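Local structure of oligopeptide-binding protein AppA (1XOC) at residues K17-I29 against R508-K520. The protein binds oligopeptides such as tetra- and pentapeptides for uptake by an ABC permease of Bacillus subtilis that serves sporulation and genetic competence. Residues are numbered along the deposited sequence; the frame is centred on the assembly and turned at random.
Sequences KPQQGGDLVVGSI and RDLYNIEKWWLAK
Pro-18 sets its CA over the face of the Trp-517 indole where the start of the modelled chain meets the C-terminal residues in this type II periplasmic-binding-protein fold. This CH-pi contact puts Pro-18 CA 3.5 Å from the centroid of the six-membered ring, 10° off its normal, while Pro-18 CB approaches Trp-517 NE1 and CE2. Lys-17 crosses the indole at about a right angle, its CG 3.8 Å from Trp-517 CH2 and its NZ beside the ring edge in plane. A chi1 of 53° swings the indole beneath Pro-18, with CG between the backbone N and the carbonyl carbon. With an alanine here the indole is gone, and Pro-18 CA and Lys-17 CG would probably lose the surface they rest on. Lys-520 NZ donates to Gln-20 O (3.1 Å) in the carbonyl plane, and Lys-520 CG and CD pass beside Gln-19 OE1, the side chains crossing at a slant. Leu-518 directs CD1 at Gly-22 CA, 4.0 Å away.

Edge strand 23-28 turns Leu-24 and Val-26 onto the C-terminal segment. Leu-24 CD2 is shared between Ile-513 CD1 (3.7 Å) and the edge of the Trp-516 ring at CZ3, close to its plane, and Val-26 CG2 meets Leu-510 CD2. Met-51 of helix 43-52 backs Leu-510 and Ile-513, whereas strand 216-221 pairs with 23-28, and Asp-215 holds Gly-22 just before it. No direct backbone bond joins the segments; one water bridges the loop before strand 23-28 to strand 517-518, donating to Gln-19 O (2.6 Å) and Gly-21 O (2.7 Å) and accepting from Leu-518 N (2.9 Å).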
loop_
_atom_site.group_PDB
_atom_site.type_symbol
_atom_site.label_atom_id
_atom_site.label_comp_id
_atom_site.label_asym_id
_atom_site.label_seq_id
_atom_site.Cartn_x
_atom_site.Cartn_y
_atom_site.Cartn_z
ATOM N N LYS A 17 -21.123 -9.427 -27.314
ATOM C CA LYS A 17 -21.713 -9.252 -25.952
ATOM C C LYS A 17 -21.265 -7.965 -25.250
ATOM O O LYS A 17 -22.133 -7.147 -24.944
ATOM C CB LYS A 17 -21.446 -10.476 -25.063
ATOM C CG LYS A 17 -22.303 -10.548 -23.818
ATOM C CD LYS A 17 -23.759 -10.806 -24.184
ATOM C CE LYS A 17 -24.530 -11.443 -23.029
ATOM N NZ LYS A 17 -24.301 -10.741 -21.735
ATOM N N PRO A 18 -19.939 -7.772 -24.978
ATOM C CA PRO A 18 -19.594 -6.515 -24.295
ATOM C C PRO A 18 -20.032 -5.268 -25.051
ATOM O O PRO A 18 -19.979 -5.241 -26.272
ATOM C CB PRO A 18 -18.068 -6.579 -24.160
ATOM C CG PRO A 18 -17.753 -8.032 -24.206
ATOM C CD PRO A 18 -18.726 -8.586 -25.201
ATOM N N GLN A 19 -20.484 -4.276 -24.294
ATOM C CA GLN A 19 -21.104 -3.056 -24.787
ATOM C C GLN A 19 -20.229 -1.874 -24.386
ATOM O O GLN A 19 -19.852 -1.749 -23.225
ATOM C CB GLN A 19 -22.457 -2.850 -24.099
ATOM C CG GLN A 19 -23.502 -3.883 -24.410
ATOM C CD GLN A 19 -24.137 -3.622 -25.730
ATOM O OE1 GLN A 19 -24.882 -2.652 -25.881
ATOM N NE2 GLN A 19 -23.840 -4.467 -26.719
ATOM N N GLN A 20 -19.953 -0.985 -25.332
ATOM C CA GLN A 20 -19.192 0.211 -25.047
ATOM C C GLN A 20 -20.111 1.238 -24.428
ATOM O O GLN A 20 -21.297 1.279 -24.734
ATOM C CB GLN A 20 -18.584 0.781 -26.326
ATOM C CG GLN A 20 -17.443 1.712 -26.102
ATOM C CD GLN A 20 -16.875 2.235 -27.405
ATOM O OE1 GLN A 20 -16.011 1.608 -28.007
ATOM N NE2 GLN A 20 -17.358 3.380 -27.841
ATOM N N GLY A 21 -19.574 2.058 -23.532
ATOM C CA GLY A 21 -20.326 3.167 -22.982
ATOM C C GLY A 21 -20.357 3.231 -21.467
ATOM O O GLY A 21 -20.053 2.264 -20.768
ATOM N N GLY A 22 -20.695 4.412 -20.972
ATOM C CA GLY A 22 -20.922 4.608 -19.558
ATOM C C GLY A 22 -19.786 5.291 -18.833
ATOM O O GLY A 22 -18.655 5.428 -19.325
ATOM N N ASP A 23 -20.107 5.721 -17.623
ATOM C CA ASP A 23 -19.212 6.501 -16.802
ATOM C C ASP A 23 -19.183 5.877 -15.396
ATOM O O ASP A 23 -20.223 5.640 -14.765
ATOM C CB ASP A 23 -19.679 7.958 -16.801
ATOM C CG ASP A 23 -19.811 8.525 -18.212
ATOM O OD1 ASP A 23 -18.791 8.840 -18.850
ATOM O OD2 ASP A 23 -20.958 8.668 -18.716
ATOM N N LEU A 24 -17.999 5.550 -14.926
ATOM C CA LEU A 24 -17.874 5.023 -13.577
ATOM C C LEU A 24 -17.394 6.157 -12.687
ATOM O O LEU A 24 -16.489 6.900 -13.060
ATOM C CB LEU A 24 -16.923 3.829 -13.515
ATOM C CG LEU A 24 -17.088 2.926 -12.295
ATOM C CD1 LEU A 24 -18.289 2.028 -12.460
ATOM C CD2 LEU A 24 -15.836 2.145 -12.104
ATOM N N VAL A 25 -18.030 6.305 -11.532
ATOM C CA VAL A 25 -17.618 7.296 -10.554
ATOM C C VAL A 25 -17.284 6.542 -9.275
ATOM O O VAL A 25 -18.166 6.035 -8.583
ATOM C CB VAL A 25 -18.681 8.380 -10.316
ATOM C CG1 VAL A 25 -18.165 9.413 -9.302
ATOM C CG2 VAL A 25 -19.073 9.054 -11.629
ATOM N N VAL A 26 -15.990 6.477 -9.013
ATOM C CA VAL A 26 -15.384 5.735 -7.903
ATOM C C VAL A 26 -15.215 6.690 -6.725
ATOM O O VAL A 26 -14.566 7.744 -6.836
ATOM C CB VAL A 26 -14.002 5.172 -8.311
ATOM C CG1 VAL A 26 -13.289 4.436 -7.174
ATOM C CG2 VAL A 26 -14.162 4.288 -9.546
ATOM N N GLY A 27 -15.782 6.321 -5.585
ATOM C CA GLY A 27 -15.617 7.131 -4.365
ATOM C C GLY A 27 -14.328 6.727 -3.670
ATOM O O GLY A 27 -13.997 5.526 -3.595
ATOM N N SER A 28 -13.541 7.706 -3.228
ATOM C CA SER A 28 -12.317 7.408 -2.498
ATOM C C SER A 28 -12.234 8.303 -1.294
ATOM O O SER A 28 -12.476 9.516 -1.385
ATOM C CB SER A 28 -11.084 7.666 -3.356
ATOM O OG SER A 28 -9.908 7.506 -2.552
ATOM N N ILE A 29 -11.818 7.746 -0.165
ATOM C CA ILE A 29 -11.633 8.606 1.034
ATOM C C ILE A 29 -10.265 9.275 1.121
ATOM O O ILE A 29 -10.031 10.053 2.051
ATOM C CB ILE A 29 -11.909 7.857 2.353
ATOM C CG1 ILE A 29 -10.886 6.750 2.606
ATOM C CG2 ILE A 29 -13.358 7.338 2.346
ATOM C CD1 ILE A 29 -10.955 6.172 4.037
ATOM N N ARG A 508 -5.609 -4.609 -6.100
ATOM C CA ARG A 508 -5.991 -3.521 -7.005
ATOM C C ARG A 508 -7.507 -3.430 -7.167
ATOM O O ARG A 508 -8.109 -4.235 -7.896
ATOM C CB ARG A 508 -5.332 -3.678 -8.376
ATOM C CG ARG A 508 -3.869 -3.441 -8.440
ATOM C CD ARG A 508 -3.542 -2.022 -8.915
ATOM N NE ARG A 508 -3.956 -0.997 -7.971
ATOM C CZ ARG A 508 -3.336 -0.737 -6.826
ATOM N NH1 ARG A 508 -2.253 -1.423 -6.482
ATOM N NH2 ARG A 508 -3.796 0.213 -6.020
ATOM N N ASP A 509 -8.128 -2.455 -6.503
ATOM C CA ASP A 509 -9.595 -2.328 -6.503
ATOM C C ASP A 509 -10.164 -2.139 -7.892
ATOM O O ASP A 509 -11.265 -2.578 -8.170
ATOM C CB ASP A 509 -10.066 -1.159 -5.604
ATOM C CG ASP A 509 -10.013 -1.499 -4.152
ATOM O OD1 ASP A 509 -9.586 -2.642 -3.802
ATOM O OD2 ASP A 509 -10.434 -0.634 -3.342
ATOM N N LEU A 510 -9.390 -1.481 -8.734
ATOM C CA LEU A 510 -9.807 -1.180 -10.104
ATOM C C LEU A 510 -9.062 -2.064 -11.104
ATOM O O LEU A 510 -8.902 -1.708 -12.259
ATOM C CB LEU A 510 -9.591 0.300 -10.403
ATOM C CG LEU A 510 -10.242 1.270 -9.389
ATOM C CD1 LEU A 510 -10.001 2.741 -9.737
ATOM C CD2 LEU A 510 -11.746 1.002 -9.278
ATOM N N TYR A 511 -8.687 -3.271 -10.686
ATOM C CA TYR A 511 -7.981 -4.174 -11.569
ATOM C C TYR A 511 -8.746 -4.369 -12.878
ATOM O O TYR A 511 -9.896 -4.754 -12.860
ATOM C CB TYR A 511 -7.767 -5.527 -10.900
ATOM C CG TYR A 511 -7.079 -6.577 -11.780
ATOM C CD1 TYR A 511 -5.741 -6.451 -12.128
ATOM C CD2 TYR A 511 -7.770 -7.667 -12.257
ATOM C CE1 TYR A 511 -5.109 -7.422 -12.929
ATOM C CE2 TYR A 511 -7.152 -8.605 -13.064
ATOM C CZ TYR A 511 -5.820 -8.449 -13.397
ATOM O OH TYR A 511 -5.170 -9.356 -14.206
ATOM N N ASN A 512 -8.064 -4.162 -13.998
ATOM C CA ASN A 512 -8.616 -4.436 -15.340
ATOM C C ASN A 512 -9.945 -3.722 -15.622
ATOM O O ASN A 512 -10.801 -4.209 -16.371
ATOM C CB ASN A 512 -8.682 -5.926 -15.615
ATOM C CG ASN A 512 -7.406 -6.452 -16.222
ATOM O OD1 ASN A 512 -6.360 -5.770 -16.233
ATOM N ND2 ASN A 512 -7.459 -7.677 -16.705
ATOM N N ILE A 513 -10.066 -2.530 -15.053
ATOM C CA ILE A 513 -11.223 -1.639 -15.266
ATOM C C ILE A 513 -11.495 -1.383 -16.756
ATOM O O ILE A 513 -12.660 -1.199 -17.149
ATOM C CB ILE A 513 -11.094 -0.324 -14.427
ATOM C CG1 ILE A 513 -12.366 0.526 -14.591
ATOM C CG2 ILE A 513 -9.804 0.444 -14.730
ATOM C CD1 ILE A 513 -12.504 1.580 -13.524
ATOM N N GLU A 514 -10.448 -1.444 -17.578
ATOM C CA GLU A 514 -10.628 -1.339 -19.044
ATOM C C GLU A 514 -11.450 -2.463 -19.657
ATOM O O GLU A 514 -11.886 -2.352 -20.809
ATOM C CB GLU A 514 -9.268 -1.230 -19.736
ATOM C CG GLU A 514 -8.312 -2.372 -19.473
ATOM C CD GLU A 514 -7.419 -2.226 -18.211
ATOM O OE1 GLU A 514 -7.736 -1.509 -17.214
ATOM O OE2 GLU A 514 -6.353 -2.858 -18.236
ATOM N N LYS A 515 -11.662 -3.552 -18.908
ATOM C CA LYS A 515 -12.421 -4.674 -19.392
ATOM C C LYS A 515 -13.836 -4.737 -18.825
ATOM O O LYS A 515 -14.611 -5.613 -19.190
ATOM C CB LYS A 515 -11.739 -5.993 -19.004
ATOM C CG LYS A 515 -10.254 -6.139 -19.323
ATOM C CD LYS A 515 -9.925 -5.933 -20.758
ATOM C CE LYS A 515 -8.413 -5.946 -20.949
ATOM N NZ LYS A 515 -8.029 -5.614 -22.349
ATOM N N TRP A 516 -14.180 -3.844 -17.912
ATOM C CA TRP A 516 -15.504 -3.832 -17.321
ATOM C C TRP A 516 -16.464 -3.106 -18.259
ATOM O O TRP A 516 -16.070 -2.194 -18.982
ATOM C CB TRP A 516 -15.521 -3.071 -15.993
ATOM C CG TRP A 516 -14.536 -3.505 -14.944
ATOM C CD1 TRP A 516 -13.659 -4.553 -14.998
ATOM C CD2 TRP A 516 -14.304 -2.854 -13.685
ATOM N NE1 TRP A 516 -12.918 -4.604 -13.832
ATOM C CE2 TRP A 516 -13.281 -3.557 -13.024
ATOM C CE3 TRP A 516 -14.848 -1.729 -13.062
ATOM C CZ2 TRP A 516 -12.819 -3.187 -11.751
ATOM C CZ3 TRP A 516 -14.382 -1.357 -11.813
ATOM C CH2 TRP A 516 -13.376 -2.072 -11.173
ATOM N N TRP A 517 -17.716 -3.506 -18.244
ATOM C CA TRP A 517 -18.716 -2.868 -19.082
ATOM C C TRP A 517 -20.068 -2.899 -18.403
ATOM O O TRP A 517 -20.325 -3.695 -17.503
ATOM C CB TRP A 517 -18.767 -3.512 -20.466
ATOM C CG TRP A 517 -18.943 -5.015 -20.511
ATOM C CD1 TRP A 517 -17.976 -5.971 -20.292
ATOM C CD2 TRP A 517 -20.109 -5.705 -20.853
ATOM N NE1 TRP A 517 -18.489 -7.210 -20.452
ATOM C CE2 TRP A 517 -19.804 -7.088 -20.808
ATOM C CE3 TRP A 517 -21.395 -5.305 -21.182
ATOM C CZ2 TRP A 517 -20.739 -8.063 -21.079
ATOM C CZ3 TRP A 517 -22.332 -6.266 -21.465
ATOM C CH2 TRP A 517 -22.003 -7.647 -21.413
ATOM N N LEU A 518 -20.931 -1.992 -18.836
ATOM C CA LEU A 518 -22.285 -1.908 -18.326
ATOM C C LEU A 518 -23.257 -2.510 -19.329
ATOM O O LEU A 518 -23.376 -2.015 -20.455
ATOM C CB LEU A 518 -22.628 -0.453 -18.039
ATOM C CG LEU A 518 -21.788 0.141 -16.909
ATOM C CD1 LEU A 518 -21.776 1.656 -16.947
ATOM C CD2 LEU A 518 -22.299 -0.319 -15.552
ATOM N N ALA A 519 -23.922 -3.589 -18.927
ATOM C CA ALA A 519 -24.901 -4.245 -19.767
ATOM C C ALA A 519 -26.122 -3.342 -19.924
ATOM O O ALA A 519 -26.620 -2.793 -18.946
ATOM C CB ALA A 519 -25.291 -5.570 -19.158
ATOM N N LYS A 520 -26.595 -3.221 -21.164
ATOM C CA LYS A 520 -27.709 -2.333 -21.544
ATOM C C LYS A 520 -28.654 -3.102 -22.450
ATOM O O LYS A 520 -28.256 -4.144 -22.986
ATOM C CB LYS A 520 -27.201 -1.074 -22.288
ATOM C CG LYS A 520 -25.849 -1.251 -23.003
ATOM C CD LYS A 520 -25.566 -0.190 -24.093
ATOM C CE LYS A 520 -25.435 1.225 -23.524
ATOM N NZ LYS A 520 -24.229 1.960 -24.065
ATOM O OXT LYS A 520 -29.804 -2.704 -22.693
HETATM O O HOH W 1 -19.864 -0.375 -20.990
#